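Local coordinates for protein C2 toxin component I (Clostridium botulinum, PDB 2J3Z) that acts as the enzymatic ADP-ribosyltransferase component of the binary C2 toxin, probably transferring ADP-ribose from NAD+ to actin inside target cells, at residues Gly235-Lys240 and Ser287-Pro292; Tyr252-Tyr257 and Gly380-Gln385; Ile296-Val301 and Ile364-Leu369; Phe346-Leu351 and Glu387-Leu392. The protein carries 1 engineered substitution. One frame throughout, in Å; residues are numbered along the deposited sequence.

From the N terminus, 235-240 comes first and 252-257 opens interaction 2 before 287-292 closes interaction 1, so these two cross. The 46 residues enclosed by interaction 1 are largely helical. It is complete before 296-301 and 346-351 open interactions 3 and 4. Interaction 3 then closes at 364-369, interaction 2 at 380-385 and interaction 4 at 387-392. Interaction 3 is therefore nested within the loop of interaction 2, whereas interaction 4 crosses both. Interactions 3 and 4 join two sheets through a probable hydrogen bond from Y298 N to S350 O (2.8 Å). Interaction 1 joins two surface loops, and interaction 2 ties helix 243-265 to the loop between strands 375-377 and 389-392.

Interaction 1. Residues Gly235-Lys240 and Ser287-Pro292; sequences GDYISK and SVKPIP
The ring of Y237 and the aliphatic root of K289 form the enclosed half of this contact: CD1 of Y237 lies 4.0 Å from CB of K289, and the two side chains run past each other in opposite directions. V288 adds its CB near the ring, 4.4 Å from Y237 CE1. With CG anti to the backbone nitrogen (chi1 178°), Y237 lays its ring beside the 287-292 loop, and its hydroxyl is bonded to A285 O at the end of helix 273-286. Y234 meets the same ring edge-to-face. The contact thus joins the linker between helices 228-234 and 243-265 to the loop that leads from helix 273-286 into strand 295-301, in the C-terminal ADP-ribosyltransferase region of the chain. Toward solvent the packing gives way to charge. D236 takes both lysines in a salt-bridge network: K240 NZ reaches OD2 at 2.9 Å from above the carboxylate plane, while the modelled 2.4 Å between K289 NZ and D236 OD1 is too short for its exact length to be trusted. N233 O is a further acceptor for K289 NZ. On this exposed side K240 also lays its CB against V288 CG1, 3.8 Å away.

Interaction 2. Residues Tyr252-Tyr257 and Gly380-Gln385; sequences YLHSDY and GFSGFQ
L253 and F384 bury the most surface here, with H254 next. L253 projects from helix 243-265 against the far end of the F384 ring: its CD2 is 3.5 Å from CZ of F384, and its CB is 3.6 Å from the same CZ. The other methyl, CD1, goes to a second aromatic. It sits over one face of F381 in a CH-pi contact, 4.1 Å from the ring centroid and 20° off the normal, so the forked end of one leucine serves two phenylalanines. Both rings come from the ends of a type II beta turn, F381 to F384, whose third residue is G383; its positive phi of 94° suits that position. The turn leads toward the E-Q-E sequence that follows, a placement consistent with the ADP-ribosylating turn-turn loop of this enzyme family. H254 meets the turn on its solvent side. Its CE1 is 3.5 Å from CE1 of F384, and the two rings meet obliquely, planes at 48°. The carbonyl O of S382 meets the imidazole at its edge, in plane, 3.1 Å from NE2. Glycerol, probably from the crystallisation liquor, lies near the F384 side chain and is hydrogen-bonded to L253 O, while I378 packs on both L253 and F384.

Interaction 3. Residues Ile296-Val301 and Ile364-Leu369; sequences IAYRRV and IFRLRL. With SO4 (sulfate ion), chain M.
A297 O accepts the N-H of L367 at 2.9 Å with an angle of 163° at the hydrogen, and A297 N returns a bond to L367 O at 3.1 Å. R299 and F365 form the next such pair, with N-to-O distances of 3.2 Å from R299 N to F365 O and 3.1 Å from F365 N to R299 O. These are the hydrogen-bonded pairs of an antiparallel ladder, with axes at 160°, that places strand 295-301 beside 363-369 in the five-stranded sheet. As in R-S-E type ADP-ribosyltransferases, this first strand carries an arginine, R299, that matches the family's signature residue. R299 extends away from the sheet (CG anti to N, chi1 -176°), and its NH1 bonds sulfate O1 at 2.8 Å; NH2 is held by S348 O. The sulfate, probably from the crystallisation liquor, is also bonded to R265, so an anion pocket is consistent with the geometry. On the sheet face of I296, Y298 and R300, aliphatic groups cover guanidinium planes. CG1 of I364 lies 3.4 Å above the centre of that of R300, which S353 O, Q418 and T354 bind. R366, in salt bridges with D422, D220 and E218, takes I296 CD1 over one face. Y298 OH, itself bonded to D220, lies at the R366 guanidinium edge, 3.5 Å from NE.

Interaction 4. Residues Phe346-Leu351 and Glu387-Leu392; sequences FSSTSL and EQEILL. With GOL (glycerol), chain J.
S348-T349-S350 and E387-Q388-E389 correspond in sequence to the S-T-S and E-x-E motifs of this ADP-ribosyltransferase family. The S-T-S strand 347-350 runs antiparallel to strand 389-392, which begins at about E389, with E387 and Q388 in the loop leading into it. The S347-L392 pair closes one end: L392 N bonds S347 O at 2.9 Å (166° at the hydrogen), and S347 N bonds L392 O. In the middle the bonding is bent, I390 N reaching T349 O at 2.8 Å with an angle of only 137°. At the other end S350 OG donates to E387 O at 2.7 Å, in the carbonyl plane, and L351 N donates to Q388 O. CG of E389 stands anti to its backbone nitrogen (chi1 173°) and the chain stays extended, which carries the carboxylate alongside S348; OE2 is 3.0 Å from S348 OG. Together the two motifs border a site that, as in relatives, would face the NAD cleft. A glycerol, probably from the crystallisation liquor, sits there, its O2 hydrogen-bonded to S348 OG and weakly to E389 OE1. T349 and I390 lie side by side, and their contact is mainly between carbons. CG2 of T349 presses to 3.5 Å from CB of I390, closer than normal carbon contact, and T349 OG1 is buried without a partner. L351 CD2 meets I390 CD1 at 3.8 Å, and L351 CB lies against Q388 OE1, which is itself bonded to S226 N. F346 turns its ring edge toward L392 O and meets Y252 of helix 243-265 edge-to-face.

Interaction 1. Residues Gly235-Lys240 and Ser287-Pro292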
# COMPACT_ATOMS: atom_id res chain seq x y z
N GLY A 235 6.43 -1.03 -24.98
CA GLY A 235 6.90 -0.24 -26.12
C GLY A 235 6.70 -0.85 -27.49
O GLY A 235 6.43 -0.14 -28.44
N ASP A 236 6.81 -2.17 -27.60
CA ASP A 236 6.57 -2.87 -28.88
C ASP A 236 5.26 -3.67 -28.91
O ASP A 236 5.08 -4.56 -29.73
CB ASP A 236 7.76 -3.78 -29.23
CG ASP A 236 8.01 -4.87 -28.17
OD1 ASP A 236 7.31 -4.90 -27.13
OD2 ASP A 236 8.94 -5.69 -28.38
N TYR A 237 4.36 -3.34 -28.00
CA TYR A 237 3.12 -4.10 -27.86
C TYR A 237 2.22 -4.10 -29.12
O TYR A 237 1.81 -5.17 -29.58
CB TYR A 237 2.37 -3.65 -26.60
CG TYR A 237 1.05 -4.36 -26.40
CD1 TYR A 237 1.00 -5.75 -26.28
CD2 TYR A 237 -0.14 -3.64 -26.33
CE1 TYR A 237 -0.22 -6.42 -26.10
CE2 TYR A 237 -1.35 -4.28 -26.15
CZ TYR A 237 -1.39 -5.67 -26.04
OH TYR A 237 -2.62 -6.30 -25.85
N ILE A 238 1.95 -2.92 -29.67
CA ILE A 238 1.10 -2.76 -30.87
C ILE A 238 1.61 -3.63 -32.03
O ILE A 238 0.83 -4.36 -32.65
CB ILE A 238 0.95 -1.26 -31.26
CG1 ILE A 238 -0.09 -0.61 -30.34
CG2 ILE A 238 0.55 -1.08 -32.72
CD1 ILE A 238 -0.02 0.90 -30.28
N SER A 239 2.93 -3.58 -32.25
CA SER A 239 3.61 -4.38 -33.28
C SER A 239 3.50 -5.90 -33.10
O SER A 239 3.79 -6.65 -34.03
CB SER A 239 5.09 -3.97 -33.40
OG SER A 239 5.80 -4.25 -32.21
N LYS A 240 3.09 -6.36 -31.92
CA LYS A 240 2.94 -7.79 -31.66
C LYS A 240 1.51 -8.28 -31.92
O LYS A 240 1.28 -9.50 -32.00
CB LYS A 240 3.41 -8.12 -30.23
CG LYS A 240 4.93 -8.24 -30.09
CD LYS A 240 5.35 -8.48 -28.62
CE LYS A 240 6.86 -8.77 -28.51
NZ LYS A 240 7.50 -8.03 -27.35
N SER A 287 -3.63 -11.31 -23.98
CA SER A 287 -2.73 -12.39 -23.62
C SER A 287 -1.52 -12.49 -24.56
O SER A 287 -0.69 -13.38 -24.40
CB SER A 287 -3.50 -13.72 -23.57
OG SER A 287 -4.16 -13.91 -24.78
N VAL A 288 -1.42 -11.58 -25.53
CA VAL A 288 -0.24 -11.54 -26.40
C VAL A 288 1.03 -11.28 -25.56
O VAL A 288 2.04 -11.95 -25.75
CB VAL A 288 -0.40 -10.53 -27.56
CG1 VAL A 288 0.91 -10.29 -28.29
CG2 VAL A 288 -1.47 -11.02 -28.53
N LYS A 289 0.96 -10.35 -24.62
CA LYS A 289 2.08 -10.03 -23.74
C LYS A 289 1.63 -9.95 -22.27
O LYS A 289 1.44 -8.84 -21.74
CB LYS A 289 2.68 -8.71 -24.16
CG LYS A 289 4.05 -8.43 -23.63
CD LYS A 289 4.55 -7.18 -24.35
CE LYS A 289 6.05 -7.21 -24.60
NZ LYS A 289 6.39 -5.88 -25.18
N PRO A 290 1.44 -11.11 -21.63
CA PRO A 290 0.98 -11.12 -20.25
C PRO A 290 1.83 -10.20 -19.36
O PRO A 290 3.00 -9.99 -19.63
CB PRO A 290 1.18 -12.59 -19.85
CG PRO A 290 1.01 -13.33 -21.11
CD PRO A 290 1.68 -12.48 -22.13
N ILE A 291 1.25 -9.65 -18.30
CA ILE A 291 2.02 -8.84 -17.32
C ILE A 291 3.38 -9.54 -17.02
O ILE A 291 3.41 -10.72 -16.63
CB ILE A 291 1.17 -8.56 -16.04
CG1 ILE A 291 -0.11 -7.80 -16.43
CG2 ILE A 291 1.95 -7.74 -15.02
CD1 ILE A 291 0.10 -6.32 -16.86
N PRO A 292 4.51 -8.83 -17.28
CA PRO A 292 5.83 -9.49 -17.25
C PRO A 292 6.46 -9.64 -15.85
O PRO A 292 7.38 -10.41 -15.68
CB PRO A 292 6.69 -8.59 -18.14
CG PRO A 292 6.11 -7.18 -17.88
CD PRO A 292 4.63 -7.39 -17.61

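Interaction 2. Residues Tyr252-Tyr257 and Gly380-Gln385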
# COMPACT_ATOMS: atom_id res chain seq x y z
N TYR A 252 -12.54 -1.16 -28.54
CA TYR A 252 -12.92 -1.20 -27.15
C TYR A 252 -12.52 0.12 -26.50
O TYR A 252 -13.33 0.77 -25.83
CB TYR A 252 -12.25 -2.37 -26.40
CG TYR A 252 -12.56 -2.35 -24.92
CD1 TYR A 252 -13.72 -2.94 -24.42
CD2 TYR A 252 -11.70 -1.70 -24.01
CE1 TYR A 252 -14.01 -2.91 -23.06
CE2 TYR A 252 -11.99 -1.67 -22.65
CZ TYR A 252 -13.14 -2.26 -22.19
OH TYR A 252 -13.44 -2.21 -20.86
N LEU A 253 -11.28 0.51 -26.72
CA LEU A 253 -10.76 1.72 -26.11
C LEU A 253 -11.50 2.98 -26.53
O LEU A 253 -11.65 3.88 -25.72
CB LEU A 253 -9.25 1.88 -26.37
CG LEU A 253 -8.38 0.85 -25.63
CD1 LEU A 253 -6.91 0.96 -26.04
CD2 LEU A 253 -8.55 0.92 -24.11
N HIS A 254 -11.97 3.03 -27.77
CA HIS A 254 -12.46 4.27 -28.34
C HIS A 254 -13.96 4.40 -28.55
O HIS A 254 -14.47 5.54 -28.65
CB HIS A 254 -11.74 4.55 -29.66
CG HIS A 254 -10.31 4.95 -29.48
ND1 HIS A 254 -9.87 5.64 -28.37
CD2 HIS A 254 -9.23 4.76 -30.26
CE1 HIS A 254 -8.57 5.85 -28.47
NE2 HIS A 254 -8.15 5.33 -29.61
N SER A 255 -14.66 3.27 -28.62
CA SER A 255 -16.07 3.28 -29.00
C SER A 255 -16.96 2.16 -28.43
O SER A 255 -18.17 2.37 -28.22
CB SER A 255 -16.19 3.25 -30.53
OG SER A 255 -17.47 2.75 -30.93
N ASP A 256 -16.39 0.97 -28.23
CA ASP A 256 -17.19 -0.21 -27.93
C ASP A 256 -17.27 -0.51 -26.43
O ASP A 256 -18.04 -1.37 -26.01
CB ASP A 256 -16.65 -1.45 -28.68
CG ASP A 256 -16.72 -1.33 -30.22
OD1 ASP A 256 -17.68 -0.72 -30.75
OD2 ASP A 256 -15.81 -1.86 -30.91
N TYR A 257 -16.50 0.19 -25.60
CA TYR A 257 -16.44 -0.25 -24.21
C TYR A 257 -17.71 -0.07 -23.40
O TYR A 257 -17.94 -0.84 -22.47
CB TYR A 257 -15.21 0.27 -23.45
CG TYR A 257 -15.23 1.67 -22.87
CD1 TYR A 257 -15.50 1.88 -21.51
CD2 TYR A 257 -14.90 2.75 -23.66
CE1 TYR A 257 -15.47 3.16 -20.95
CE2 TYR A 257 -14.86 4.05 -23.13
CZ TYR A 257 -15.15 4.25 -21.77
OH TYR A 257 -15.11 5.56 -21.28
N GLY A 380 1.15 3.86 -26.65
CA GLY A 380 1.26 4.30 -28.04
C GLY A 380 -0.07 4.40 -28.76
O GLY A 380 -0.11 4.72 -29.95
N PHE A 381 -1.16 4.13 -28.06
CA PHE A 381 -2.49 4.35 -28.61
C PHE A 381 -2.83 5.83 -28.61
O PHE A 381 -2.56 6.56 -27.63
CB PHE A 381 -3.53 3.58 -27.79
CG PHE A 381 -3.48 2.08 -27.97
CD1 PHE A 381 -2.55 1.30 -27.28
CD2 PHE A 381 -4.36 1.46 -28.84
CE1 PHE A 381 -2.51 -0.09 -27.44
CE2 PHE A 381 -4.32 0.06 -29.01
CZ PHE A 381 -3.40 -0.71 -28.31
N SER A 382 -3.42 6.29 -29.72
CA SER A 382 -3.91 7.66 -29.85
C SER A 382 -4.98 7.94 -28.79
O SER A 382 -5.88 7.11 -28.56
CB SER A 382 -4.49 7.90 -31.25
OG SER A 382 -5.74 7.24 -31.42
N GLY A 383 -4.85 9.09 -28.11
CA GLY A 383 -5.84 9.53 -27.12
C GLY A 383 -5.57 9.16 -25.68
O GLY A 383 -6.17 9.74 -24.77
N PHE A 384 -4.68 8.20 -25.45
CA PHE A 384 -4.34 7.75 -24.09
C PHE A 384 -3.03 8.39 -23.62
O PHE A 384 -2.19 7.74 -22.97
CB PHE A 384 -4.28 6.23 -24.07
CG PHE A 384 -5.64 5.59 -24.05
CD1 PHE A 384 -6.46 5.63 -25.19
CD2 PHE A 384 -6.11 4.95 -22.88
CE1 PHE A 384 -7.74 5.05 -25.18
CE2 PHE A 384 -7.38 4.36 -22.84
CZ PHE A 384 -8.20 4.40 -23.99
N GLN A 385 -2.90 9.69 -23.90
CA GLN A 385 -1.59 10.34 -23.88
C GLN A 385 -0.84 10.40 -22.52
O GLN A 385 0.40 10.41 -22.52
CB GLN A 385 -1.61 11.65 -24.70
CG GLN A 385 -1.73 11.34 -26.23
CD GLN A 385 -2.52 12.39 -27.04
OE1 GLN A 385 -2.52 13.57 -26.69
NE2 GLN A 385 -3.16 11.95 -28.14

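Interaction 3. Residues Ile296-Val301 and Ile364-Leu369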
# COMPACT_ATOMS: atom_id res chain seq x y z
N ILE A 296 1.92 -3.20 -8.68
CA ILE A 296 0.72 -2.57 -8.20
C ILE A 296 0.16 -1.60 -9.26
O ILE A 296 0.89 -0.77 -9.85
CB ILE A 296 0.94 -1.85 -6.85
CG1 ILE A 296 1.66 -2.77 -5.86
CG2 ILE A 296 -0.37 -1.37 -6.28
CD1 ILE A 296 0.80 -3.93 -5.33
N ALA A 297 -1.15 -1.76 -9.51
CA ALA A 297 -1.88 -0.86 -10.37
C ALA A 297 -3.13 -0.49 -9.59
O ALA A 297 -3.49 -1.16 -8.63
CB ALA A 297 -2.20 -1.49 -11.70
N TYR A 298 -3.77 0.60 -9.99
CA TYR A 298 -4.84 1.21 -9.22
C TYR A 298 -6.13 1.35 -10.01
O TYR A 298 -6.11 1.65 -11.22
CB TYR A 298 -4.38 2.61 -8.78
CG TYR A 298 -3.29 2.55 -7.75
CD1 TYR A 298 -1.95 2.59 -8.10
CD2 TYR A 298 -3.62 2.43 -6.40
CE1 TYR A 298 -0.95 2.52 -7.12
CE2 TYR A 298 -2.65 2.38 -5.43
CZ TYR A 298 -1.32 2.42 -5.77
OH TYR A 298 -0.39 2.36 -4.73
N ARG A 299 -7.24 1.18 -9.31
CA ARG A 299 -8.57 1.39 -9.87
C ARG A 299 -9.43 2.07 -8.81
O ARG A 299 -9.81 1.45 -7.83
CB ARG A 299 -9.21 0.05 -10.27
CG ARG A 299 -10.53 0.17 -10.94
CD ARG A 299 -11.03 -1.20 -11.51
NE ARG A 299 -12.46 -1.09 -11.82
CZ ARG A 299 -12.97 -0.50 -12.90
NH1 ARG A 299 -14.29 -0.45 -13.06
NH2 ARG A 299 -12.18 0.04 -13.82
N ARG A 300 -9.72 3.35 -9.02
CA ARG A 300 -10.63 4.05 -8.13
C ARG A 300 -12.06 3.82 -8.61
O ARG A 300 -12.36 3.95 -9.81
CB ARG A 300 -10.28 5.55 -8.08
CG ARG A 300 -8.96 5.89 -7.35
CD ARG A 300 -8.71 7.39 -7.27
NE ARG A 300 -7.68 7.70 -6.27
CZ ARG A 300 -7.93 8.13 -5.02
NH1 ARG A 300 -9.18 8.34 -4.60
NH2 ARG A 300 -6.91 8.36 -4.19
N VAL A 301 -12.94 3.49 -7.66
CA VAL A 301 -14.37 3.25 -7.92
C VAL A 301 -15.24 3.92 -6.84
O VAL A 301 -14.71 4.39 -5.82
CB VAL A 301 -14.75 1.71 -8.04
CG1 VAL A 301 -13.93 1.00 -9.10
CG2 VAL A 301 -14.63 0.97 -6.67
N ILE A 364 -10.33 2.74 -3.31
CA ILE A 364 -9.12 2.75 -4.08
C ILE A 364 -8.60 1.36 -4.02
O ILE A 364 -7.99 1.00 -3.02
CB ILE A 364 -8.05 3.71 -3.46
CG1 ILE A 364 -8.59 5.13 -3.26
CG2 ILE A 364 -6.77 3.74 -4.32
CD1 ILE A 364 -7.85 5.95 -2.16
N PHE A 365 -8.87 0.57 -5.06
CA PHE A 365 -8.29 -0.75 -5.19
C PHE A 365 -6.78 -0.65 -5.50
O PHE A 365 -6.37 -0.02 -6.50
CB PHE A 365 -8.95 -1.51 -6.32
CG PHE A 365 -10.29 -2.09 -5.99
CD1 PHE A 365 -10.42 -3.10 -5.03
CD2 PHE A 365 -11.43 -1.67 -6.69
CE1 PHE A 365 -11.67 -3.66 -4.75
CE2 PHE A 365 -12.68 -2.22 -6.40
CZ PHE A 365 -12.80 -3.22 -5.44
N ARG A 366 -5.96 -1.25 -4.65
CA ARG A 366 -4.53 -1.33 -4.87
C ARG A 366 -4.28 -2.81 -5.18
O ARG A 366 -4.28 -3.68 -4.29
CB ARG A 366 -3.77 -0.84 -3.64
CG ARG A 366 -2.26 -0.97 -3.72
CD ARG A 366 -1.56 -0.24 -2.53
NE ARG A 366 -0.12 -0.42 -2.57
CZ ARG A 366 0.55 -1.40 -1.96
NH1 ARG A 366 -0.10 -2.29 -1.22
NH2 ARG A 366 1.89 -1.49 -2.08
N LEU A 367 -4.06 -3.05 -6.48
CA LEU A 367 -4.15 -4.37 -7.08
C LEU A 367 -2.80 -4.94 -7.36
O LEU A 367 -2.00 -4.34 -8.06
CB LEU A 367 -4.90 -4.29 -8.42
CG LEU A 367 -6.42 -4.47 -8.57
CD1 LEU A 367 -7.25 -4.58 -7.28
CD2 LEU A 367 -6.94 -3.38 -9.46
N ARG A 368 -2.55 -6.12 -6.80
CA ARG A 368 -1.35 -6.84 -7.08
C ARG A 368 -1.62 -7.65 -8.33
O ARG A 368 -2.40 -8.62 -8.30
CB ARG A 368 -0.95 -7.77 -5.92
CG ARG A 368 0.45 -8.40 -6.13
CD ARG A 368 0.93 -9.34 -5.01
NE ARG A 368 0.93 -8.68 -3.71
CZ ARG A 368 0.37 -9.18 -2.60
NH1 ARG A 368 0.42 -8.51 -1.44
NH2 ARG A 368 -0.23 -10.37 -2.63
N LEU A 369 -0.98 -7.26 -9.43
CA LEU A 369 -1.08 -8.04 -10.64
C LEU A 369 0.11 -8.97 -10.67
O LEU A 369 1.24 -8.50 -10.64
CB LEU A 369 -1.09 -7.13 -11.86
CG LEU A 369 -2.03 -5.93 -11.78
CD1 LEU A 369 -1.79 -4.95 -12.96
CD2 LEU A 369 -3.53 -6.32 -11.60
S SO4 M . -15.76 1.53 -15.81
O1 SO4 M . -16.09 0.34 -15.03
O2 SO4 M . -15.43 2.68 -14.95
O3 SO4 M . -14.58 1.24 -16.64
O4 SO4 M . -16.92 1.92 -16.62

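Interaction 4. Residues Phe346-Leu351 and Glu387-Leu392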
# COMPACT_ATOMS: atom_id res chain seq x y z
N PHE A 346 -14.06 -6.27 -18.79
CA PHE A 346 -12.68 -5.81 -18.71
C PHE A 346 -12.61 -4.73 -17.64
O PHE A 346 -13.61 -4.04 -17.38
CB PHE A 346 -12.23 -5.26 -20.06
CG PHE A 346 -12.33 -6.27 -21.18
CD1 PHE A 346 -13.47 -6.33 -21.97
CD2 PHE A 346 -11.29 -7.17 -21.40
CE1 PHE A 346 -13.57 -7.29 -23.00
CE2 PHE A 346 -11.37 -8.11 -22.41
CZ PHE A 346 -12.51 -8.18 -23.22
N SER A 347 -11.45 -4.61 -17.00
CA SER A 347 -11.29 -3.58 -15.98
C SER A 347 -10.12 -2.71 -16.32
O SER A 347 -9.02 -3.19 -16.55
CB SER A 347 -11.12 -4.14 -14.57
OG SER A 347 -11.67 -5.43 -14.49
N SER A 348 -10.42 -1.42 -16.35
CA SER A 348 -9.47 -0.36 -16.49
C SER A 348 -8.71 -0.14 -15.20
O SER A 348 -9.29 -0.16 -14.12
CB SER A 348 -10.24 0.91 -16.76
OG SER A 348 -9.37 1.75 -17.47
N THR A 349 -7.41 0.11 -15.32
CA THR A 349 -6.49 0.24 -14.20
C THR A 349 -5.42 1.24 -14.64
O THR A 349 -5.20 1.39 -15.86
CB THR A 349 -5.88 -1.14 -13.94
OG1 THR A 349 -6.38 -1.65 -12.70
CG2 THR A 349 -4.41 -1.14 -13.93
N SER A 350 -4.78 1.92 -13.70
CA SER A 350 -3.69 2.84 -14.03
C SER A 350 -2.50 2.61 -13.11
O SER A 350 -2.68 2.15 -11.99
CB SER A 350 -4.14 4.31 -13.91
OG SER A 350 -3.10 5.24 -14.21
N LEU A 351 -1.30 2.94 -13.59
CA LEU A 351 -0.12 3.00 -12.74
C LEU A 351 -0.25 4.10 -11.68
O LEU A 351 0.43 4.05 -10.64
CB LEU A 351 1.16 3.20 -13.59
CG LEU A 351 1.57 1.99 -14.44
CD1 LEU A 351 2.98 2.10 -15.02
CD2 LEU A 351 1.45 0.71 -13.63
N GLU A 387 -2.66 8.53 -19.45
CA GLU A 387 -3.45 7.78 -18.46
C GLU A 387 -2.70 6.65 -17.80
O GLU A 387 -3.12 6.19 -16.71
CB GLU A 387 -4.75 7.24 -19.06
CG GLU A 387 -5.96 8.17 -18.79
CD GLU A 387 -6.02 9.36 -19.73
OE1 GLU A 387 -6.15 10.53 -19.25
OE2 GLU A 387 -5.92 9.12 -20.97
N GLN A 388 -1.61 6.20 -18.43
CA GLN A 388 -0.83 5.08 -17.90
C GLN A 388 -1.72 3.89 -17.54
O GLN A 388 -1.63 3.33 -16.44
CB GLN A 388 -0.00 5.52 -16.70
CG GLN A 388 1.00 6.63 -17.04
CD GLN A 388 1.94 6.88 -15.91
OE1 GLN A 388 2.07 6.05 -15.03
NE2 GLN A 388 2.59 8.05 -15.92
N GLU A 389 -2.57 3.51 -18.48
CA GLU A 389 -3.56 2.47 -18.24
C GLU A 389 -3.05 1.06 -18.47
O GLU A 389 -2.42 0.77 -19.48
CB GLU A 389 -4.82 2.67 -19.11
CG GLU A 389 -5.79 1.46 -18.97
CD GLU A 389 -7.15 1.66 -19.62
OE1 GLU A 389 -7.50 2.81 -19.96
OE2 GLU A 389 -7.88 0.65 -19.79
N ILE A 390 -3.35 0.19 -17.52
CA ILE A 390 -3.26 -1.26 -17.76
C ILE A 390 -4.67 -1.82 -17.89
O ILE A 390 -5.47 -1.72 -16.95
CB ILE A 390 -2.45 -2.01 -16.66
CG1 ILE A 390 -0.96 -1.58 -16.76
CG2 ILE A 390 -2.67 -3.55 -16.78
CD1 ILE A 390 -0.01 -2.14 -15.74
N LEU A 391 -5.02 -2.36 -19.06
CA LEU A 391 -6.34 -2.96 -19.19
C LEU A 391 -6.27 -4.43 -18.80
O LEU A 391 -5.52 -5.19 -19.41
CB LEU A 391 -6.87 -2.84 -20.62
CG LEU A 391 -8.28 -3.36 -20.90
CD1 LEU A 391 -9.37 -2.52 -20.22
CD2 LEU A 391 -8.57 -3.40 -22.36
N LEU A 392 -7.06 -4.84 -17.80
CA LEU A 392 -7.12 -6.26 -17.40
C LEU A 392 -8.22 -7.02 -18.10
O LEU A 392 -9.29 -6.48 -18.38
CB LEU A 392 -7.33 -6.44 -15.89
CG LEU A 392 -6.36 -5.86 -14.90
CD1 LEU A 392 -6.97 -6.07 -13.53
CD2 LEU A 392 -4.95 -6.50 -15.03
C1 GOL J . -11.83 3.29 -21.90
O1 GOL J . -11.29 3.79 -23.11
C2 GOL J . -10.74 2.64 -21.08
O2 GOL J . -10.78 3.18 -19.77
C3 GOL J . -10.86 1.11 -21.12
O3 GOL J . -11.86 0.57 -20.27